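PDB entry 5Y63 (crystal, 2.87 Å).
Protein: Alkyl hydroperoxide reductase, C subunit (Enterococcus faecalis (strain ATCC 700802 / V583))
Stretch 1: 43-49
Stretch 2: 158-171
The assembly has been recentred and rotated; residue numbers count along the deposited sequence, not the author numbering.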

ATOM      1  N   LYS A  43      -7.508 -23.918  39.400  1.00 64.43           N
ATOM      2  CA  LYS A  43      -8.773 -23.603  40.053  1.00 63.51           C
ATOM      3  C   LYS A  43      -9.635 -22.739  39.145  1.00 60.71           C
ATOM      4  O   LYS A  43      -9.135 -22.128  38.201  1.00 59.48           O
ATOM      5  CB  LYS A  43      -8.521 -22.838  41.353  1.00 64.36           C
ATOM      6  CG  LYS A  43      -7.782 -23.620  42.423  1.00 66.75           C
ATOM      7  CD  LYS A  43      -7.724 -22.828  43.721  1.00 67.46           C
ATOM      8  CE  LYS A  43      -7.148 -23.647  44.864  1.00 69.33           C
ATOM      9  NZ  LYS A  43      -5.690 -23.884  44.699  1.00 70.58           N
ATOM     10  N   TRP A  44     -10.931 -22.686  39.442  1.00 58.96           N
ATOM     11  CA  TRP A  44     -11.808 -21.670  38.862  1.00 56.06           C
ATOM     12  C   TRP A  44     -11.377 -20.311  39.393  1.00 54.86           C
ATOM     13  O   TRP A  44     -10.675 -20.221  40.404  1.00 55.57           O
ATOM     14  CB  TRP A  44     -13.279 -21.930  39.205  1.00 55.41           C
ATOM     15  CG  TRP A  44     -13.900 -23.003  38.369  1.00 55.58           C
ATOM     16  CD1 TRP A  44     -13.848 -24.346  38.590  1.00 56.55           C
ATOM     17  CD2 TRP A  44     -14.663 -22.825  37.168  1.00 54.96           C
ATOM     18  NE1 TRP A  44     -14.530 -25.017  37.605  1.00 56.36           N
ATOM     19  CE2 TRP A  44     -15.043 -24.107  36.721  1.00 55.24           C
ATOM     20  CE3 TRP A  44     -15.066 -21.706  36.431  1.00 54.30           C
ATOM     21  CZ2 TRP A  44     -15.805 -24.304  35.567  1.00 54.79           C
ATOM     22  CZ3 TRP A  44     -15.823 -21.904  35.281  1.00 53.91           C
ATOM     23  CH2 TRP A  44     -16.183 -23.194  34.863  1.00 53.86           C
ATOM     24  N   SER A  45     -11.786 -19.254  38.704  1.00 53.11           N
ATOM     25  CA  SER A  45     -11.373 -17.912  39.082  1.00 51.69           C
ATOM     26  C   SER A  45     -12.401 -16.875  38.675  1.00 50.03           C
ATOM     27  O   SER A  45     -13.009 -16.970  37.608  1.00 49.12           O
ATOM     28  CB  SER A  45     -10.020 -17.577  38.455  1.00 51.70           C
ATOM     29  OG  SER A  45     -10.064 -17.728  37.050  1.00 51.15           O
ATOM     30  N   ILE A  46     -12.586 -15.888  39.547  1.00 49.25           N
ATOM     31  CA  ILE A  46     -13.435 -14.746  39.267  1.00 48.33           C
ATOM     32  C   ILE A  46     -12.581 -13.490  39.313  1.00 47.90           C
ATOM     33  O   ILE A  46     -12.067 -13.125  40.369  1.00 48.37           O
ATOM     34  CB  ILE A  46     -14.584 -14.621  40.285  1.00 48.64           C
ATOM     35  CG1 ILE A  46     -15.541 -15.809  40.150  1.00 49.12           C
ATOM     36  CG2 ILE A  46     -15.341 -13.313  40.081  1.00 48.34           C
ATOM     37  CD1 ILE A  46     -16.532 -15.940  41.289  1.00 49.89           C
ATOM     38  N   PHE A  47     -12.417 -12.845  38.160  1.00 47.50           N
ATOM     39  CA  PHE A  47     -11.806 -11.521  38.103  1.00 46.89           C
ATOM     40  C   PHE A  47     -12.882 -10.490  38.419  1.00 46.44           C
ATOM     41  O   PHE A  47     -13.934 -10.480  37.787  1.00 46.61           O
ATOM     42  CB  PHE A  47     -11.186 -11.260  36.731  1.00 46.48           C
ATOM     43  CG  PHE A  47      -9.934 -12.047  36.482  1.00 46.89           C
ATOM     44  CD1 PHE A  47     -10.001 -13.362  36.043  1.00 47.19           C
ATOM     45  CD2 PHE A  47      -8.686 -11.478  36.699  1.00 47.20           C
ATOM     46  CE1 PHE A  47      -8.848 -14.094  35.820  1.00 47.85           C
ATOM     47  CE2 PHE A  47      -7.529 -12.205  36.478  1.00 47.92           C
ATOM     48  CZ  PHE A  47      -7.610 -13.514  36.037  1.00 48.19           C
ATOM     49  N   PHE A  48     -12.618  -9.639  39.407  1.00 45.87           N
ATOM     50  CA  PHE A  48     -13.600  -8.671  39.879  1.00 45.42           C
ATOM     51  C   PHE A  48     -13.064  -7.254  39.689  1.00 45.28           C
ATOM     52  O   PHE A  48     -12.440  -6.679  40.584  1.00 44.83           O
ATOM     53  CB  PHE A  48     -13.937  -8.942  41.347  1.00 46.05           C
ATOM     54  CG  PHE A  48     -15.177  -8.243  41.824  1.00 46.17           C
ATOM     55  CD1 PHE A  48     -16.425  -8.818  41.628  1.00 46.29           C
ATOM     56  CD2 PHE A  48     -15.100  -7.018  42.473  1.00 45.88           C
ATOM     57  CE1 PHE A  48     -17.573  -8.182  42.066  1.00 46.48           C
ATOM     58  CE2 PHE A  48     -16.243  -6.379  42.914  1.00 46.01           C
ATOM     59  CZ  PHE A  48     -17.481  -6.963  42.711  1.00 46.66           C
ATOM     60  N   PHE A  49     -13.306  -6.703  38.503  1.00 44.91           N
ATOM     61  CA  PHE A  49     -12.862  -5.353  38.172  1.00 44.19           C
ATOM     62  C   PHE A  49     -13.706  -4.311  38.896  1.00 44.71           C
ATOM     63  O   PHE A  49     -14.916  -4.479  39.035  1.00 44.90           O
ATOM     64  CB  PHE A  49     -12.951  -5.116  36.667  1.00 43.25           C
ATOM     65  CG  PHE A  49     -11.882  -5.804  35.883  1.00 42.21           C
ATOM     66  CD1 PHE A  49     -12.069  -7.090  35.408  1.00 41.85           C
ATOM     67  CD2 PHE A  49     -10.690  -5.157  35.606  1.00 42.11           C
ATOM     68  CE1 PHE A  49     -11.084  -7.723  34.675  1.00 41.72           C
ATOM     69  CE2 PHE A  49      -9.700  -5.782  34.874  1.00 42.13           C
ATOM     70  CZ  PHE A  49      -9.896  -7.068  34.408  1.00 41.97           C
ATOM     71  N   GLU A 158     -25.667 -13.545  42.726  1.00 64.20           N
ATOM     72  CA  GLU A 158     -25.835 -13.877  41.313  1.00 63.08           C
ATOM     73  C   GLU A 158     -24.515 -14.342  40.702  1.00 62.15           C
ATOM     74  O   GLU A 158     -24.486 -15.294  39.921  1.00 61.75           O
ATOM     75  CB  GLU A 158     -26.380 -12.666  40.545  1.00 62.67           C
ATOM     76  CG  GLU A 158     -26.474 -12.841  39.031  1.00 62.43           C
ATOM     77  CD  GLU A 158     -27.426 -13.944  38.599  1.00 62.91           C
ATOM     78  OE1 GLU A 158     -28.248 -14.407  39.419  1.00 64.02           O
ATOM     79  OE2 GLU A 158     -27.353 -14.351  37.421  1.00 63.04           O
ATOM     80  N   LEU A 159     -23.428 -13.667  41.068  1.00 61.75           N
ATOM     81  CA  LEU A 159     -22.096 -14.007  40.569  1.00 61.27           C
ATOM     82  C   LEU A 159     -21.625 -15.380  41.056  1.00 60.97           C
ATOM     83  O   LEU A 159     -20.854 -16.052  40.371  1.00 60.58           O
ATOM     84  CB  LEU A 159     -21.090 -12.926  40.974  1.00 62.09           C
ATOM     85  CG  LEU A 159     -19.689 -12.993  40.358  1.00 62.86           C
ATOM     86  CD1 LEU A 159     -19.734 -13.194  38.849  1.00 62.62           C
ATOM     87  CD2 LEU A 159     -18.921 -11.726  40.700  1.00 63.06           C
ATOM     88  N   VAL A 160     -22.085 -15.792  42.234  1.00 61.15           N
ATOM     89  CA  VAL A 160     -21.837 -17.146  42.726  1.00 61.15           C
ATOM     90  C   VAL A 160     -22.714 -18.152  41.979  1.00 61.72           C
ATOM     91  O   VAL A 160     -22.257 -19.245  41.647  1.00 62.66           O
ATOM     92  CB  VAL A 160     -22.079 -17.262  44.246  1.00 61.24           C
ATOM     93  CG1 VAL A 160     -21.979 -18.711  44.704  1.00 61.75           C
ATOM     94  CG2 VAL A 160     -21.079 -16.407  45.010  1.00 61.03           C
ATOM     95  N   ARG A 161     -23.968 -17.781  41.720  1.00 62.66           N
ATOM     96  CA  ARG A 161     -24.894 -18.650  40.989  1.00 63.27           C
ATOM     97  C   ARG A 161     -24.362 -19.007  39.606  1.00 62.77           C
ATOM     98  O   ARG A 161     -24.402 -20.170  39.206  1.00 63.75           O
ATOM     99  CB  ARG A 161     -26.272 -17.998  40.851  1.00 64.02           C
ATOM    100  CG  ARG A 161     -27.350 -18.955  40.360  1.00 65.52           C
ATOM    101  CD  ARG A 161     -28.616 -18.229  39.935  1.00 66.80           C
ATOM    102  NE  ARG A 161     -28.412 -17.393  38.750  1.00 66.34           N
ATOM    103  CZ  ARG A 161     -28.308 -17.848  37.501  1.00 65.66           C
ATOM    104  NH1 ARG A 161     -28.384 -19.151  37.233  1.00 66.05           N
ATOM    105  NH2 ARG A 161     -28.121 -16.989  36.506  1.00 65.23           N
ATOM    106  N   LYS A 162     -23.872 -18.004  38.882  1.00 61.97           N
ATOM    107  CA  LYS A 162     -23.302 -18.218  37.552  1.00 61.59           C
ATOM    108  C   LYS A 162     -22.151 -19.219  37.571  1.00 60.95           C
ATOM    109  O   LYS A 162     -22.022 -20.040  36.664  1.00 60.35           O
ATOM    110  CB  LYS A 162     -22.810 -16.897  36.955  1.00 62.27           C
ATOM    111  CG  LYS A 162     -23.915 -15.968  36.484  1.00 63.52           C
ATOM    112  CD  LYS A 162     -23.336 -14.816  35.682  1.00 64.41           C
ATOM    113  CE  LYS A 162     -24.423 -13.952  35.069  1.00 65.31           C
ATOM    114  NZ  LYS A 162     -23.834 -12.928  34.163  1.00 64.97           N
ATOM    115  N   LEU A 163     -21.315 -19.138  38.603  1.00 61.06           N
ATOM    116  CA  LEU A 163     -20.167 -20.028  38.736  1.00 61.43           C
ATOM    117  C   LEU A 163     -20.605 -21.468  38.971  1.00 62.06           C
ATOM    118  O   LEU A 163     -20.069 -22.392  38.356  1.00 62.09           O
ATOM    119  CB  LEU A 163     -19.251 -19.566  39.868  1.00 62.07           C
ATOM    120  CG  LEU A 163     -18.014 -20.449  40.074  1.00 63.18           C
ATOM    121  CD1 LEU A 163     -16.742 -19.623  40.086  1.00 62.89           C
ATOM    122  CD2 LEU A 163     -18.132 -21.278  41.344  1.00 64.70           C
ATOM    123  N   GLU A 164     -21.571 -21.653  39.867  1.00 62.31           N
ATOM    124  CA  GLU A 164     -22.141 -22.973  40.107  1.00 63.25           C
ATOM    125  C   GLU A 164     -22.824 -23.496  38.847  1.00 62.74           C
ATOM    126  O   GLU A 164     -22.665 -24.664  38.493  1.00 63.38           O
ATOM    127  CB  GLU A 164     -23.134 -22.937  41.270  1.00 64.54           C
ATOM    128  CG  GLU A 164     -22.489 -22.720  42.632  1.00 65.68           C
ATOM    129  CD  GLU A 164     -23.467 -22.872  43.785  1.00 67.77           C
ATOM    130  OE1 GLU A 164     -24.481 -23.587  43.629  1.00 69.30           O
ATOM    131  OE2 GLU A 164     -23.223 -22.278  44.855  1.00 69.00           O
ATOM    132  N   ALA A 165     -23.570 -22.623  38.173  1.00 61.93           N
ATOM    133  CA  ALA A 165     -24.248 -22.973  36.922  1.00 61.68           C
ATOM    134  C   ALA A 165     -23.263 -23.400  35.835  1.00 61.90           C
ATOM    135  O   ALA A 165     -23.525 -24.350  35.101  1.00 62.39           O
ATOM    136  CB  ALA A 165     -25.092 -21.806  36.430  1.00 60.96           C
ATOM    137  N   SER A 166     -22.137 -22.695  35.737  1.00 62.00           N
ATOM    138  CA  SER A 166     -21.107 -23.018  34.748  1.00 62.35           C
ATOM    139  C   SER A 166     -20.343 -24.291  35.119  1.00 62.87           C
ATOM    140  O   SER A 166     -19.982 -25.073  34.241  1.00 63.12           O
ATOM    141  CB  SER A 166     -20.137 -21.848  34.579  1.00 62.27           C
ATOM    142  OG  SER A 166     -19.520 -21.518  35.808  1.00 64.09           O
ATOM    143  N   GLN A 167     -20.092 -24.488  36.414  1.00 63.27           N
ATOM    144  CA  GLN A 167     -19.469 -25.723  36.910  1.00 64.31           C
ATOM    145  C   GLN A 167     -20.354 -26.943  36.671  1.00 66.29           C
ATOM    146  O   GLN A 167     -19.859 -28.027  36.365  1.00 67.07           O
ATOM    147  CB  GLN A 167     -19.167 -25.619  38.406  1.00 64.03           C
ATOM    148  CG  GLN A 167     -17.897 -24.857  38.742  1.00 63.25           C
ATOM    149  CD  GLN A 167     -17.621 -24.819  40.233  1.00 63.64           C
ATOM    150  OE1 GLN A 167     -18.427 -25.287  41.037  1.00 64.40           O
ATOM    151  NE2 GLN A 167     -16.477 -24.260  40.611  1.00 63.34           N
ATOM    152  N   PHE A 168     -21.662 -26.754  36.831  1.00 68.17           N
ATOM    153  CA  PHE A 168     -22.654 -27.802  36.582  1.00 70.55           C
ATOM    154  C   PHE A 168     -22.609 -28.278  35.128  1.00 71.17           C
ATOM    155  O   PHE A 168     -22.723 -29.475  34.859  1.00 71.81           O
ATOM    156  CB  PHE A 168     -24.053 -27.275  36.924  1.00 71.19           C
ATOM    157  CG  PHE A 168     -25.130 -28.319  36.880  1.00 73.22           C
ATOM    158  CD1 PHE A 168     -25.416 -29.088  38.000  1.00 75.15           C
ATOM    159  CD2 PHE A 168     -25.873 -28.522  35.724  1.00 73.99           C
ATOM    160  CE1 PHE A 168     -26.415 -30.048  37.965  1.00 76.58           C
ATOM    161  CE2 PHE A 168     -26.874 -29.482  35.682  1.00 75.19           C
ATOM    162  CZ  PHE A 168     -27.145 -30.245  36.805  1.00 76.26           C
ATOM    163  N   VAL A 169     -22.439 -27.336  34.202  1.00 71.36           N
ATOM    164  CA  VAL A 169     -22.347 -27.649  32.773  1.00 72.23           C
ATOM    165  C   VAL A 169     -20.979 -28.240  32.430  1.00 73.53           C
ATOM    166  O   VAL A 169     -20.875 -29.088  31.547  1.00 74.76           O
ATOM    167  CB  VAL A 169     -22.602 -26.399  31.896  1.00 71.08           C
ATOM    168  CG1 VAL A 169     -22.415 -26.724  30.418  1.00 70.57           C
ATOM    169  CG2 VAL A 169     -24.003 -25.853  32.135  1.00 70.68           C
ATOM    170  N   ALA A 170     -19.937 -27.782  33.117  1.00 75.44           N
ATOM    171  CA  ALA A 170     -18.583 -28.293  32.906  1.00 78.57           C
ATOM    172  C   ALA A 170     -18.466 -29.784  33.236  1.00 83.61           C
ATOM    173  O   ALA A 170     -17.772 -30.524  32.537  1.00 82.94           O
ATOM    174  CB  ALA A 170     -17.584 -27.493  33.729  1.00 77.92           C
ATOM    175  N   GLU A 171     -19.149 -30.216  34.294  1.00 89.37           N
ATOM    176  CA  GLU A 171     -19.084 -31.605  34.745  1.00 95.54           C
ATOM    177  C   GLU A 171     -19.917 -32.545  33.875  1.00100.95           C
ATOM    178  O   GLU A 171     -19.460 -33.633  33.523  1.00103.40           O
ATOM    179  CB  GLU A 171     -19.539 -31.713  36.200  1.00 96.52           C
ATOM    180  CG  GLU A 171     -19.314 -33.087  36.811  1.00 98.51           C
ATOM    181  CD  GLU A 171     -19.249 -33.049  38.322  1.00 99.75           C
ATOM    182  OE1 GLU A 171     -20.056 -32.320  38.937  1.00 99.74           O
ATOM    183  OE2 GLU A 171     -18.388 -33.748  38.895  1.00101.85           O
TER

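The most distinctive feature of this contact is the way Gln167 lies over the indole of Trp44. Its aliphatic CG sits 3.8 Å from the centroid of the five-membered ring of Trp44, 25° off the ring normal, in a CH-pi arrangement, and its amide NE2 comes to 3.3 Å from Trp44 CD1 over a face of the same ring. An m, t conformation about chi1 and chi2 extends the glutamine along the indole, so that a side chain whose CA-to-CB bond points sideways still brings its end against the strand. The NE2 group, although it makes no hydrogen bond to the strand, is hydrogen-bonded elsewhere in the structure.

Trp44 begins the strand 44-49, which runs at 149° to the helix containing residues 158-171, closer to antiparallel than to perpendicular. The axes approach to 10.6 Å, a spacing filled by side chains; the nearest CA atoms, those of Trp44 and Leu163, are 8.5 Å apart. No hydrogen bond links the two stretches, and the 405 Å² buried between them reflects mainly apolar packing.

Trp44 contributes the largest share of that surface. With chi1 at -78°, its indole reaches several positions along the helix. The edge of the six-membered ring meets Ala170, with Trp44 CZ2 4.1 Å from Ala170 CB, while Trp44 CZ3 lies 3.8 Å from Ser166 OG. That hydroxyl also lies close to the helix backbone, with Ser166 OG 2.7 Å from Leu163 O and 3.0 Å from Lys162 O; its polar group is thus accommodated within its own helix while packing near the aromatic ring. At the base of the indole, Trp44 CB is 4.3 Å from Leu163 CD1.

Farther along the strand the contact becomes wholly aliphatic and aromatic. Alternation of the extended backbone points Trp44 and Ile46 toward the helix and the intervening Ser45 away. Ile46 packs against two leucines one helical turn apart: Ile46 CD1 is 3.9 Å from Leu163 CD1, and Ile46 CG2 is 4.0 Å from Leu159 CD2. The same Leu159 methyl also meets the edge of Phe48, at 3.9 Å between Leu159 CD2 and Phe48 CD1. Because the two elements run in broadly antiparallel directions, advancing from Trp44 to Phe48 corresponds to moving back along the helix from Ala170 to Leu159.

Backbone hydrogen bonds run along most of the helix, among them Gln167 N to Leu163 O at 2.9 Å and Ala170 N to Ser166 O at 2.9 Å. Out of reach of the strand, Arg161 and Glu158 form a salt bridge, with Arg161 NH2 2.9 Å from Glu158 OE2.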